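Long-range contacts in pentalenene synthase (Streptomyces chartreusis NRRL 3882, PDB 6Q4S), which probably catalyses the magnesium-dependent cyclisation of farnesyl diphosphate to the bicyclic sesquiterpenol 7-epi-alpha-eudesmol: residues R210-L214 with E269-Q274; R56-H60 with H303-N308; R141-W146 with H185-E191; D4-D8 with Y260-I264; D224-F228 with H238-A242. All coordinates share one frame. Numbering follows the deposited sequence.

Interaction 1. Residues R210-L214 with E269-Q274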
# COMPACT_ATOMS: atom_id res chain seq x y z
N ARG A 210 9.17 11.82 11.31
CA ARG A 210 9.49 11.59 12.72
C ARG A 210 8.37 11.94 13.70
O ARG A 210 8.16 11.26 14.70
CB ARG A 210 10.82 12.34 13.02
CG ARG A 210 11.34 12.18 14.40
CD ARG A 210 11.80 10.79 14.64
NE ARG A 210 12.45 10.70 15.95
CZ ARG A 210 12.70 9.56 16.58
NH1 ARG A 210 12.38 8.36 16.08
NH2 ARG A 210 13.27 9.62 17.76
N MET A 211 7.64 13.03 13.45
CA MET A 211 6.52 13.38 14.29
C MET A 211 5.44 12.30 14.38
O MET A 211 4.92 12.05 15.44
CB MET A 211 5.89 14.69 13.84
CG MET A 211 6.75 15.88 14.22
SD MET A 211 6.19 17.45 13.51
CE MET A 211 4.65 17.83 14.32
N ARG A 212 5.14 11.66 13.24
CA ARG A 212 4.17 10.58 13.19
C ARG A 212 4.67 9.37 13.99
O ARG A 212 3.89 8.76 14.74
CB ARG A 212 3.92 10.20 11.71
CG ARG A 212 3.17 11.28 10.93
CD ARG A 212 3.30 11.19 9.40
NE ARG A 212 2.75 9.96 8.81
CZ ARG A 212 1.48 9.73 8.47
NH1 ARG A 212 0.54 10.64 8.68
NH2 ARG A 212 1.14 8.58 7.87
N ASP A 213 5.94 9.04 13.83
CA ASP A 213 6.55 7.97 14.61
C ASP A 213 6.52 8.25 16.11
O ASP A 213 6.13 7.36 16.88
CB ASP A 213 7.97 7.73 14.21
CG ASP A 213 8.10 7.01 12.89
OD1 ASP A 213 7.17 6.31 12.39
OD2 ASP A 213 9.23 7.08 12.39
N LEU A 214 6.87 9.46 16.52
CA LEU A 214 6.77 9.79 17.99
C LEU A 214 5.35 9.84 18.53
O LEU A 214 5.09 9.44 19.66
CB LEU A 214 7.45 11.11 18.28
CG LEU A 214 8.95 11.14 18.01
CD1 LEU A 214 9.45 12.55 17.91
CD2 LEU A 214 9.76 10.40 19.10
N GLU A 269 10.32 15.14 22.63
CA GLU A 269 10.95 15.22 21.33
C GLU A 269 9.87 15.64 20.25
O GLU A 269 10.18 16.41 19.34
CB GLU A 269 11.64 13.91 20.93
CG GLU A 269 12.42 14.06 19.60
CD GLU A 269 12.98 12.76 18.99
OE1 GLU A 269 13.00 11.71 19.66
OE2 GLU A 269 13.40 12.78 17.80
N TYR A 270 8.67 15.08 20.37
CA TYR A 270 7.50 15.47 19.54
C TYR A 270 7.27 16.99 19.61
O TYR A 270 7.23 17.69 18.55
CB TYR A 270 6.18 14.70 19.90
CG TYR A 270 4.99 15.29 19.13
CD1 TYR A 270 4.80 15.01 17.76
CD2 TYR A 270 4.17 16.22 19.73
CE1 TYR A 270 3.77 15.60 17.04
CE2 TYR A 270 3.15 16.84 19.02
CZ TYR A 270 2.95 16.54 17.68
OH TYR A 270 1.92 17.17 16.99
N LEU A 271 7.19 17.52 20.84
CA LEU A 271 7.05 18.96 21.03
C LEU A 271 8.18 19.81 20.43
O LEU A 271 7.90 20.89 19.88
CB LEU A 271 6.82 19.28 22.49
CG LEU A 271 5.55 18.69 23.06
CD1 LEU A 271 5.48 18.91 24.58
CD2 LEU A 271 4.29 19.25 22.37
N GLU A 272 9.42 19.33 20.49
CA GLU A 272 10.57 20.03 19.82
C GLU A 272 10.40 20.07 18.29
O GLU A 272 10.76 21.05 17.62
CB GLU A 272 11.93 19.38 20.11
CG GLU A 272 12.48 19.53 21.53
CD GLU A 272 13.57 18.49 21.95
OE1 GLU A 272 14.12 17.72 21.11
OE2 GLU A 272 13.88 18.44 23.17
N LEU A 273 9.92 18.97 17.72
CA LEU A 273 9.75 18.94 16.25
C LEU A 273 8.56 19.83 15.88
O LEU A 273 8.59 20.55 14.88
CB LEU A 273 9.63 17.50 15.73
CG LEU A 273 10.89 16.69 15.87
CD1 LEU A 273 10.62 15.22 15.63
CD2 LEU A 273 11.92 17.18 14.89
N GLN A 274 7.52 19.82 16.68
CA GLN A 274 6.44 20.77 16.47
C GLN A 274 6.90 22.24 16.30
O GLN A 274 6.42 22.95 15.42
CB GLN A 274 5.43 20.72 17.59
CG GLN A 274 4.09 20.20 17.22
CD GLN A 274 3.07 20.35 18.31
OE1 GLN A 274 3.21 21.18 19.26
NE2 GLN A 274 1.97 19.64 18.15
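Two nearly antiparallel helices show here how side chains of unequal length fill the gap between axes 9.5 Å apart, crossing at -153°. Leu273 is the central bump: its CD1 lies 3.4 Å from Arg210 CG and 3.7 Å from Leu214 CD1, so it enters the hollow between two residues one turn apart on 210-214. From the other helix, Met211 reaches back along the flank of Leu273, its CG 3.6 Å from Leu273 CB, and its p chi3 carries CE to 3.6 Å from Tyr270 CE1 and 3.8 Å from Gln274 CG. Leu214 CD1 settles against the backbone, 3.6 Å from Tyr270 N. On the more solvent-accessible side, Arg210 and Glu269 form a salt bridge: Arg210 NE donates to Glu269 OE2 at 2.9 Å and Arg210 NH2 to Glu269 OE1 at 2.8 Å. The Tyr270 side chain also packs on Val298 and Ile301 of helix 288-313. The chemistry thus implies an apolar, shape-dependent seam, with a paired charge at its more exposed edge.

Interaction 2. Residues R56-H60 with H303-N308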
# COMPACT_ATOMS: atom_id res chain seq x y z
N ARG A 56 -13.48 12.68 19.92
CA ARG A 56 -12.25 13.43 20.41
C ARG A 56 -11.09 13.42 19.46
O ARG A 56 -10.29 14.34 19.42
CB ARG A 56 -11.83 12.80 21.72
CG ARG A 56 -12.82 12.90 22.86
CD ARG A 56 -12.21 12.26 24.12
NE ARG A 56 -13.10 12.37 25.27
CZ ARG A 56 -13.21 13.50 25.98
NH1 ARG A 56 -12.49 14.58 25.67
NH2 ARG A 56 -14.02 13.54 27.00
N THR A 57 -10.98 12.35 18.65
CA THR A 57 -9.91 12.28 17.67
C THR A 57 -10.17 12.87 16.27
O THR A 57 -9.21 13.27 15.56
CB THR A 57 -9.38 10.84 17.50
OG1 THR A 57 -10.42 9.94 17.13
CG2 THR A 57 -8.83 10.37 18.82
N TYR A 58 -11.44 12.94 15.88
CA TYR A 58 -11.82 13.55 14.59
C TYR A 58 -12.84 14.70 14.87
O TYR A 58 -13.98 14.62 14.46
CB TYR A 58 -12.44 12.50 13.67
CG TYR A 58 -11.43 11.40 13.34
CD1 TYR A 58 -10.25 11.72 12.69
CD2 TYR A 58 -11.63 10.10 13.74
CE1 TYR A 58 -9.28 10.76 12.45
CE2 TYR A 58 -10.66 9.14 13.49
CZ TYR A 58 -9.50 9.48 12.88
OH TYR A 58 -8.51 8.54 12.57
N PRO A 59 -12.42 15.72 15.61
CA PRO A 59 -13.47 16.65 16.12
C PRO A 59 -14.13 17.55 15.08
O PRO A 59 -15.18 18.12 15.38
CB PRO A 59 -12.71 17.49 17.14
CG PRO A 59 -11.32 17.50 16.58
CD PRO A 59 -11.11 16.07 16.13
N HIS A 60 -13.53 17.68 13.89
CA HIS A 60 -14.04 18.53 12.82
C HIS A 60 -14.92 17.83 11.81
O HIS A 60 -15.25 18.45 10.84
CB HIS A 60 -12.91 19.23 12.09
CG HIS A 60 -12.09 20.10 12.96
ND1 HIS A 60 -12.57 21.27 13.50
CD2 HIS A 60 -10.79 20.00 13.35
CE1 HIS A 60 -11.61 21.84 14.22
NE2 HIS A 60 -10.52 21.10 14.12
N HIS A 303 -4.90 16.04 17.94
CA HIS A 303 -6.18 15.47 18.27
C HIS A 303 -6.05 14.03 18.69
O HIS A 303 -6.83 13.56 19.55
CB HIS A 303 -7.22 15.60 17.10
CG HIS A 303 -7.45 17.01 16.64
ND1 HIS A 303 -7.76 17.34 15.34
CD2 HIS A 303 -7.41 18.19 17.32
CE1 HIS A 303 -7.86 18.65 15.23
NE2 HIS A 303 -7.63 19.19 16.41
N TRP A 304 -5.11 13.30 18.05
CA TRP A 304 -4.95 11.91 18.40
C TRP A 304 -4.28 11.74 19.79
O TRP A 304 -4.73 10.95 20.62
CB TRP A 304 -4.22 11.14 17.30
CG TRP A 304 -5.20 10.36 16.60
CD1 TRP A 304 -5.86 10.69 15.39
CD2 TRP A 304 -5.82 9.19 17.08
NE1 TRP A 304 -6.81 9.75 15.12
CE2 TRP A 304 -6.82 8.81 16.12
CE3 TRP A 304 -5.63 8.39 18.22
CZ2 TRP A 304 -7.61 7.69 16.27
CZ3 TRP A 304 -6.44 7.24 18.38
CH2 TRP A 304 -7.41 6.91 17.38
N ILE A 305 -3.16 12.40 19.99
CA ILE A 305 -2.43 12.28 21.27
C ILE A 305 -3.35 12.72 22.42
O ILE A 305 -3.58 11.94 23.36
CB ILE A 305 -1.14 13.11 21.29
CG1 ILE A 305 -0.18 12.64 20.23
CG2 ILE A 305 -0.52 13.01 22.70
CD1 ILE A 305 1.00 13.59 19.99
N ASN A 306 -3.99 13.90 22.28
CA ASN A 306 -4.82 14.43 23.38
C ASN A 306 -6.12 13.72 23.58
O ASN A 306 -6.50 13.35 24.74
CB ASN A 306 -5.03 15.89 23.23
CG ASN A 306 -5.34 16.56 24.58
OD1 ASN A 306 -4.58 16.43 25.55
ND2 ASN A 306 -6.45 17.28 24.64
N GLY A 307 -6.76 13.41 22.45
CA GLY A 307 -8.06 12.78 22.49
C GLY A 307 -8.00 11.37 22.97
O GLY A 307 -8.90 10.88 23.68
N ASN A 308 -6.97 10.66 22.54
CA ASN A 308 -6.80 9.30 23.04
C ASN A 308 -6.61 9.33 24.58
O ASN A 308 -7.21 8.55 25.27
CB ASN A 308 -5.60 8.58 22.40
CG ASN A 308 -5.48 7.12 22.91
OD1 ASN A 308 -6.33 6.28 22.64
ND2 ASN A 308 -4.50 6.89 23.72
O HOH W 1 -8.39 15.44 13.18
O HOH W 2 -8.16 21.84 15.52
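Thr57 lays its methyl over the indole of Trp304, with CG2 3.6 Å from the centroid of the six-membered ring and almost on the ring normal, a well-formed CH-pi contact. Its p rotamer sets this methyl on the ring while OG1 hydrogen-bonds back to Ala53 O within its own helix. A second contact of the same kind follows two residues on: Pro59 CG stands 3.8 Å above the centroid of the His303 imidazole. Between them Tyr58, the first residue to leave helical geometry, points its CA-to-CB bond away, yet its ring receives the edge of Trp304 in an offset edge-to-face pair, centroids 5.3 Å apart and planes at 74°. The Tyr58 hydroxyl is hydrogen-bonded to Ser186 O on helix 183-194.

Water completes the polar side. One molecule lies 2.9 Å from His303 ND1 and makes a weak hydrogen bond to Thr57 O at 3.3 Å; another joins His60 NE2 and His303 NE2, 2.8 Å from each. Close backbone approach is possible at Gly307, whose CA lies 4.7 Å from that of Arg56; a CB there would clash with Arg56 O. One turn beyond Trp304, Asn308 ND2 is hydrogen-bonded to OD1 of Asn223, a probable magnesium ligand. The arrangement belongs to the all-helical class I terpene synthase fold, joining the end of helix 50-57 to a late bundle helix beside the probable metal site.

Interaction 3. Residues R141-W146 with H185-E191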
# COMPACT_ATOMS: atom_id res chain seq x y z
N ARG A 141 -1.08 6.50 0.47
CA ARG A 141 -0.55 6.69 1.79
C ARG A 141 -1.39 5.94 2.86
O ARG A 141 -0.81 5.22 3.67
CB ARG A 141 -0.39 8.18 2.10
CG ARG A 141 -0.13 8.50 3.57
CD ARG A 141 0.68 9.77 3.77
NE ARG A 141 0.07 10.95 3.18
CZ ARG A 141 -0.98 11.63 3.66
NH1 ARG A 141 -1.45 12.70 2.96
NH2 ARG A 141 -1.59 11.27 4.78
N PHE A 142 -2.71 6.13 2.85
CA PHE A 142 -3.62 5.45 3.77
C PHE A 142 -3.47 3.93 3.64
O PHE A 142 -3.36 3.18 4.64
CB PHE A 142 -5.08 5.84 3.60
CG PHE A 142 -6.00 5.10 4.56
CD1 PHE A 142 -6.48 3.84 4.28
CD2 PHE A 142 -6.32 5.65 5.76
CE1 PHE A 142 -7.23 3.11 5.20
CE2 PHE A 142 -7.11 4.98 6.68
CZ PHE A 142 -7.57 3.70 6.41
N ALA A 143 -3.46 3.48 2.41
CA ALA A 143 -3.47 2.07 2.15
C ALA A 143 -2.20 1.40 2.70
O ALA A 143 -2.23 0.31 3.27
CB ALA A 143 -3.59 1.80 0.66
N ALA A 144 -1.08 2.06 2.55
CA ALA A 144 0.14 1.43 3.09
C ALA A 144 0.14 1.54 4.61
O ALA A 144 0.50 0.61 5.26
CB ALA A 144 1.36 2.10 2.49
N SER A 145 -0.25 2.67 5.20
CA SER A 145 -0.30 2.81 6.65
C SER A 145 -1.19 1.71 7.31
O SER A 145 -0.78 1.00 8.24
CB SER A 145 -0.82 4.20 7.07
OG SER A 145 0.04 5.26 6.74
N TRP A 146 -2.40 1.56 6.79
CA TRP A 146 -3.38 0.57 7.23
C TRP A 146 -2.84 -0.86 7.06
O TRP A 146 -2.98 -1.70 7.94
CB TRP A 146 -4.62 0.73 6.36
CG TRP A 146 -5.77 -0.23 6.55
CD1 TRP A 146 -6.22 -1.13 5.61
CD2 TRP A 146 -6.70 -0.32 7.63
NE1 TRP A 146 -7.30 -1.78 6.07
CE2 TRP A 146 -7.63 -1.33 7.30
CE3 TRP A 146 -6.81 0.31 8.88
CZ2 TRP A 146 -8.68 -1.71 8.13
CZ3 TRP A 146 -7.89 -0.05 9.71
CH2 TRP A 146 -8.77 -1.08 9.33
N HIS A 185 -2.17 5.46 10.16
CA HIS A 185 -3.40 5.50 9.33
C HIS A 185 -4.46 6.34 10.05
O HIS A 185 -5.34 7.01 9.39
CB HIS A 185 -3.95 4.11 8.96
CG HIS A 185 -4.38 3.29 10.13
ND1 HIS A 185 -5.58 3.47 10.78
CD2 HIS A 185 -3.82 2.20 10.69
CE1 HIS A 185 -5.71 2.58 11.74
NE2 HIS A 185 -4.66 1.78 11.68
N SER A 186 -4.41 6.30 11.40
CA SER A 186 -5.35 7.12 12.22
C SER A 186 -5.18 8.61 11.96
O SER A 186 -6.21 9.33 11.84
CB SER A 186 -5.28 6.74 13.70
OG SER A 186 -5.46 5.35 13.86
N ILE A 187 -3.93 9.06 11.87
CA ILE A 187 -3.58 10.43 11.53
C ILE A 187 -3.96 10.76 10.11
O ILE A 187 -4.59 11.80 9.83
CB ILE A 187 -2.10 10.73 11.77
CG1 ILE A 187 -1.80 10.76 13.28
CG2 ILE A 187 -1.71 12.10 11.18
CD1 ILE A 187 -0.35 10.43 13.61
N ASP A 188 -3.67 9.82 9.19
CA ASP A 188 -4.03 10.00 7.78
C ASP A 188 -5.54 10.32 7.66
O ASP A 188 -5.92 11.15 6.87
CB ASP A 188 -3.75 8.76 6.95
CG ASP A 188 -2.26 8.43 6.83
OD1 ASP A 188 -1.39 9.31 6.93
OD2 ASP A 188 -1.97 7.26 6.56
N ALA A 189 -6.39 9.67 8.45
CA ALA A 189 -7.79 9.86 8.27
C ALA A 189 -8.22 11.28 8.71
O ALA A 189 -9.37 11.65 8.46
CB ALA A 189 -8.58 8.84 9.03
N GLY A 190 -7.37 12.01 9.45
CA GLY A 190 -7.71 13.34 9.85
C GLY A 190 -7.98 14.26 8.65
O GLY A 190 -8.84 15.16 8.70
N GLU A 191 -7.24 14.02 7.58
CA GLU A 191 -7.34 14.78 6.35
C GLU A 191 -8.75 14.48 5.73
O GLU A 191 -9.48 15.39 5.36
CB GLU A 191 -6.23 14.36 5.39
CG GLU A 191 -4.88 14.93 5.71
CD GLU A 191 -3.74 14.14 5.11
OE1 GLU A 191 -3.19 14.49 4.03
OE2 GLU A 191 -3.39 13.12 5.71
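Charge in a largely buried contact is usually paired, and this antiparallel helix pair, with axes 9.0 Å apart at their closest, gives an example. Arg141 is the main donor. Its NH1 gives a hydrogen bond to Glu191 OE1 at 2.7 Å, while NH2 serves two acceptors, Glu191 OE2 at 2.7 Å and Asp188 OD1 at 2.9 Å, making a salt-bridge network of three residues. The acceptors are shared in turn: Asp188 OD1 also takes a salt bridge from Arg212 of helix 206-228, and Glu191 OE1 a hydrogen bond from Val198 N. The other carboxylate oxygen, Asp188 OD2, lies 2.8 Å from Ser145 OG.

Farther along, the contact turns aromatic. Trp146 presents its edge to the face of His185, centroids 5.1 Å apart and planes at 82°, while its NE1 is hydrogen-bonded to Leu101 O. Phe142 fills the space between the polar and aromatic ends, with CE2 4.0 Å from His185 CB. Around the pair, Phe142 packs on helix 118-131, Ser186 and Ile187 meet helix 288-313, and on the same helix as Phe142 Ala144 touches Thr140 of the second subunit.

Interaction 4. Residues D4-D8 with Y260-I264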
# COMPACT_ATOMS: atom_id res chain seq x y z
N ASP A 4 -1.81 5.78 40.04
CA ASP A 4 -2.34 6.03 38.66
C ASP A 4 -1.59 7.16 37.93
O ASP A 4 -1.68 8.34 38.29
CB ASP A 4 -3.85 6.34 38.71
CG ASP A 4 -4.72 5.09 38.71
OD1 ASP A 4 -4.30 4.07 38.10
OD2 ASP A 4 -5.82 5.12 39.31
N VAL A 5 -0.83 6.77 36.90
CA VAL A 5 -0.10 7.71 36.04
C VAL A 5 -1.12 8.64 35.30
O VAL A 5 -2.10 8.19 34.66
CB VAL A 5 0.89 6.98 35.07
CG1 VAL A 5 1.62 7.96 34.20
CG2 VAL A 5 1.96 6.21 35.84
N ARG A 6 -0.90 9.94 35.49
CA ARG A 6 -1.61 11.02 34.81
C ARG A 6 -0.55 11.72 33.99
O ARG A 6 0.64 11.67 34.31
CB ARG A 6 -2.28 11.99 35.84
CG ARG A 6 -3.78 11.75 36.11
CD ARG A 6 -4.24 10.30 35.87
NE ARG A 6 -5.56 9.95 36.43
CZ ARG A 6 -6.09 8.71 36.43
NH1 ARG A 6 -5.47 7.68 35.85
NH2 ARG A 6 -7.28 8.50 36.99
N PHE A 7 -0.96 12.35 32.91
CA PHE A 7 0.00 13.13 32.12
C PHE A 7 -0.64 14.49 32.04
O PHE A 7 -1.88 14.59 31.94
CB PHE A 7 0.21 12.57 30.69
CG PHE A 7 0.85 11.21 30.64
CD1 PHE A 7 0.11 10.06 30.81
CD2 PHE A 7 2.22 11.08 30.43
CE1 PHE A 7 0.69 8.81 30.76
CE2 PHE A 7 2.80 9.81 30.38
CZ PHE A 7 2.03 8.69 30.54
N ASP A 8 0.17 15.54 32.08
CA ASP A 8 -0.37 16.84 31.76
C ASP A 8 0.18 17.27 30.41
O ASP A 8 1.34 17.65 30.28
CB ASP A 8 -0.16 17.87 32.87
CG ASP A 8 -1.10 19.06 32.70
OD1 ASP A 8 -2.36 18.89 32.83
OD2 ASP A 8 -0.57 20.14 32.39
N TYR A 260 6.76 5.80 32.32
CA TYR A 260 6.37 7.20 32.38
C TYR A 260 7.45 8.07 31.87
O TYR A 260 7.19 8.92 31.00
CB TYR A 260 5.96 7.53 33.82
CG TYR A 260 5.59 8.93 34.19
CD1 TYR A 260 4.39 9.49 33.75
CD2 TYR A 260 6.37 9.65 35.13
CE1 TYR A 260 4.00 10.77 34.17
CE2 TYR A 260 5.98 10.92 35.57
CZ TYR A 260 4.80 11.47 35.08
OH TYR A 260 4.42 12.72 35.49
N ARG A 261 8.68 7.87 32.31
CA ARG A 261 9.79 8.68 31.76
C ARG A 261 10.03 8.49 30.21
O ARG A 261 10.38 9.42 29.51
CB ARG A 261 11.10 8.45 32.56
CG ARG A 261 12.18 9.52 32.36
CD ARG A 261 13.62 9.04 32.61
NE ARG A 261 13.95 7.92 31.72
CZ ARG A 261 14.18 8.00 30.41
NH1 ARG A 261 14.21 9.16 29.75
NH2 ARG A 261 14.39 6.89 29.74
N MET A 262 9.93 7.28 29.71
CA MET A 262 10.06 7.02 28.25
C MET A 262 9.00 7.80 27.40
O MET A 262 9.30 8.35 26.32
CB MET A 262 9.85 5.53 28.02
CG MET A 262 11.01 4.66 28.50
SD MET A 262 10.85 2.94 27.94
CE MET A 262 11.22 3.07 26.18
N THR A 263 7.79 7.82 27.94
CA THR A 263 6.64 8.45 27.34
C THR A 263 6.79 9.93 27.28
O THR A 263 6.64 10.51 26.21
CB THR A 263 5.37 8.07 28.06
OG1 THR A 263 5.24 6.66 28.09
CG2 THR A 263 4.15 8.64 27.36
N ILE A 264 7.15 10.55 28.41
CA ILE A 264 7.47 11.99 28.45
C ILE A 264 8.65 12.37 27.56
O ILE A 264 8.62 13.41 26.90
CB ILE A 264 7.67 12.45 29.93
CG1 ILE A 264 6.32 12.47 30.63
CG2 ILE A 264 8.37 13.81 30.03
CD1 ILE A 264 6.42 12.21 32.11
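This is an apolar contact between an extended N-terminal segment and the flank of a helix, about 20 Å from the centre of the chain to the centre of the contact. Residues 4-8 have no regular secondary structure, and the backbones stay well apart: the CA atoms of Val5 and Tyr260 are 7.5 Å from each other, those of Phe7 and Ile264 8.4 Å. Side chains therefore do the joining, and Phe7 does most of it. Its CE2 lies 3.5 Å from Thr263 CG2 and 3.7 Å from Tyr260 CD1, and its CD2 is 4.3 Å from Ile264 CG1, so the ring spans a turn of helix 252-284, from Tyr260 to Ile264. The rings of Phe7 and Tyr260 meet obliquely, centroids 5.5 Å apart and planes at 49°.

In this class I terpene synthase bundle the packing leaves the N-terminal segment not far from the probable metal site: the side chain of Phe7 is about 9 Å from that of Asn223, a probable magnesium ligand.

Val5 points its CA-to-CB bond at the helix and packs on Ile225 of helix 206-228. The Tyr260 ring also comes close to the main chain of the segment, with CE1 3.5 Å from Arg6 O. The backbone finds its polar partners elsewhere: Val5 N hydrogen-bonds to Glu229 OE2 and Phe7 N to Tyr309 OH. Thr263 sends its hydroxyl to Ala259 O and leaves its methyl for Phe7.

Interaction 5. Residues D224-F228 with H238-A242; sequences DIHSF and HNLIA
Residues 224-228 are the helical end of helix 206-228, whereas 238-242 passes from a loop, extended at Asn239, into a new helix: His238 (phi/psi -83/65) and Asn239 (-157/133) precede helical Leu240 to Ala242, with Asn239 at the N-cap position. In register, the CA of Asp224 stands 5.6 Å from that of Asn239, and the CA of Ile225 6.8 Å from that of Ile241.

Asp224, chi1 m and chi2 near 4°, directs OD2 to Leu240 N, which donates at 2.9 Å, so a carboxylate receives an amide from the first turn of the new helix. Phe228, chi1 t and chi2 77°, offers a ring face to Ile241 (m, m in the conformer given here), whose CG2 sits 3.5 Å from the ring centroid and 9° off its normal, a CH-pi contact. Ile225 (m, t) brings CG1 to 4.2 Å from Ile241 CD1.

Ser227 is a probable magnesium ligand, as in the NSE motif of class I terpene synthases, with its OG also hydrogen-bonded to Asn223 O. Asp224 further pairs with Arg177, a probable substrate ligand, and Tyr173, both on helix 170-180. Leu240 (t, p) packs on that same helix, while Ile225 and Ile241 lean on helix 252-284.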
# COMPACT_ATOMS: atom_id res chain seq x y z
N ASP A 224 -0.21 1.29 26.91
CA ASP A 224 0.31 0.20 27.76
C ASP A 224 0.23 0.55 29.28
O ASP A 224 -0.14 -0.27 30.04
CB ASP A 224 1.75 -0.09 27.42
CG ASP A 224 1.93 -0.79 26.05
OD1 ASP A 224 0.93 -0.99 25.27
OD2 ASP A 224 3.09 -1.20 25.79
N ILE A 225 0.61 1.77 29.64
CA ILE A 225 0.52 2.23 31.04
C ILE A 225 -0.91 2.11 31.54
O ILE A 225 -1.13 1.65 32.65
CB ILE A 225 1.05 3.64 31.21
CG1 ILE A 225 2.55 3.65 30.91
CG2 ILE A 225 0.77 4.16 32.63
CD1 ILE A 225 3.09 5.03 30.67
N HIS A 226 -1.87 2.49 30.70
CA HIS A 226 -3.25 2.48 31.07
C HIS A 226 -3.77 1.05 31.17
O HIS A 226 -4.46 0.77 32.13
CB HIS A 226 -4.09 3.33 30.10
CG HIS A 226 -5.44 3.65 30.64
ND1 HIS A 226 -6.58 3.00 30.23
CD2 HIS A 226 -5.82 4.51 31.62
CE1 HIS A 226 -7.61 3.46 30.92
NE2 HIS A 226 -7.18 4.38 31.77
N SER A 227 -3.48 0.16 30.22
CA SER A 227 -3.94 -1.26 30.29
C SER A 227 -3.33 -2.00 31.49
O SER A 227 -3.95 -2.90 32.04
CB SER A 227 -3.53 -2.11 29.08
OG SER A 227 -3.67 -1.39 27.89
N PHE A 228 -2.09 -1.66 31.83
CA PHE A 228 -1.33 -2.35 32.87
C PHE A 228 -1.98 -2.11 34.21
O PHE A 228 -2.39 -3.07 34.86
CB PHE A 228 0.10 -1.85 32.94
CG PHE A 228 0.86 -2.44 34.08
CD1 PHE A 228 1.36 -3.74 33.99
CD2 PHE A 228 1.03 -1.72 35.28
CE1 PHE A 228 2.03 -4.30 35.06
CE2 PHE A 228 1.70 -2.28 36.36
CZ PHE A 228 2.21 -3.57 36.24
N HIS A 238 3.39 -8.90 27.33
CA HIS A 238 3.39 -8.01 26.11
C HIS A 238 2.87 -6.58 26.42
O HIS A 238 1.84 -6.12 25.93
CB HIS A 238 2.55 -8.67 25.01
CG HIS A 238 2.80 -8.13 23.65
ND1 HIS A 238 3.96 -8.41 22.94
CD2 HIS A 238 2.04 -7.34 22.84
CE1 HIS A 238 3.89 -7.82 21.76
NE2 HIS A 238 2.74 -7.17 21.67
N ASN A 239 3.63 -5.88 27.24
CA ASN A 239 3.21 -4.59 27.78
C ASN A 239 4.47 -3.87 28.16
O ASN A 239 5.37 -4.48 28.74
CB ASN A 239 2.28 -4.86 28.97
CG ASN A 239 1.79 -3.58 29.57
OD1 ASN A 239 0.73 -3.03 29.21
ND2 ASN A 239 2.56 -3.07 30.46
N LEU A 240 4.62 -2.61 27.80
CA LEU A 240 5.82 -1.86 28.11
C LEU A 240 6.39 -2.01 29.59
O LEU A 240 7.63 -2.12 29.80
CB LEU A 240 5.61 -0.41 27.84
CG LEU A 240 6.75 0.55 28.19
CD1 LEU A 240 8.00 0.22 27.39
CD2 LEU A 240 6.39 2.01 27.96
N ILE A 241 5.47 -1.95 30.54
CA ILE A 241 5.76 -2.03 31.98
C ILE A 241 6.44 -3.36 32.30
O ILE A 241 7.56 -3.39 32.80
CB ILE A 241 4.47 -1.93 32.83
CG1 ILE A 241 3.76 -0.62 32.51
CG2 ILE A 241 4.78 -2.03 34.33
CD1 ILE A 241 4.50 0.60 33.00
N ALA A 242 5.77 -4.44 31.93
CA ALA A 242 6.30 -5.83 32.07
C ALA A 242 7.66 -6.01 31.38
O ALA A 242 8.59 -6.63 31.91
CB ALA A 242 5.31 -6.80 31.50

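Overall arrangement
Within this all-helical fold, burial alone does not set the chemistry. Interactions 2 and 3 are the buried pair, joined by Tyr58 to Ser186; the first relies on rings, methyls and water, the second on a charge network that also reaches interaction 1 through Arg212 and Asp188. Interactions 1, 4 and 5 are only partly buried. Interactions 1 and 4 share helix 252-284, yet one adds a salt bridge to its apolar seam and the other is apolar throughout. Interactions 1 and 5 share helix 206-228, the centres of the two contacts about 22 Å apart; interaction 5 combines a carboxylate-to-amide hydrogen bond with a CH-pi contact. Interactions 4 and 5 meet around Ile225, close to the probable metal site.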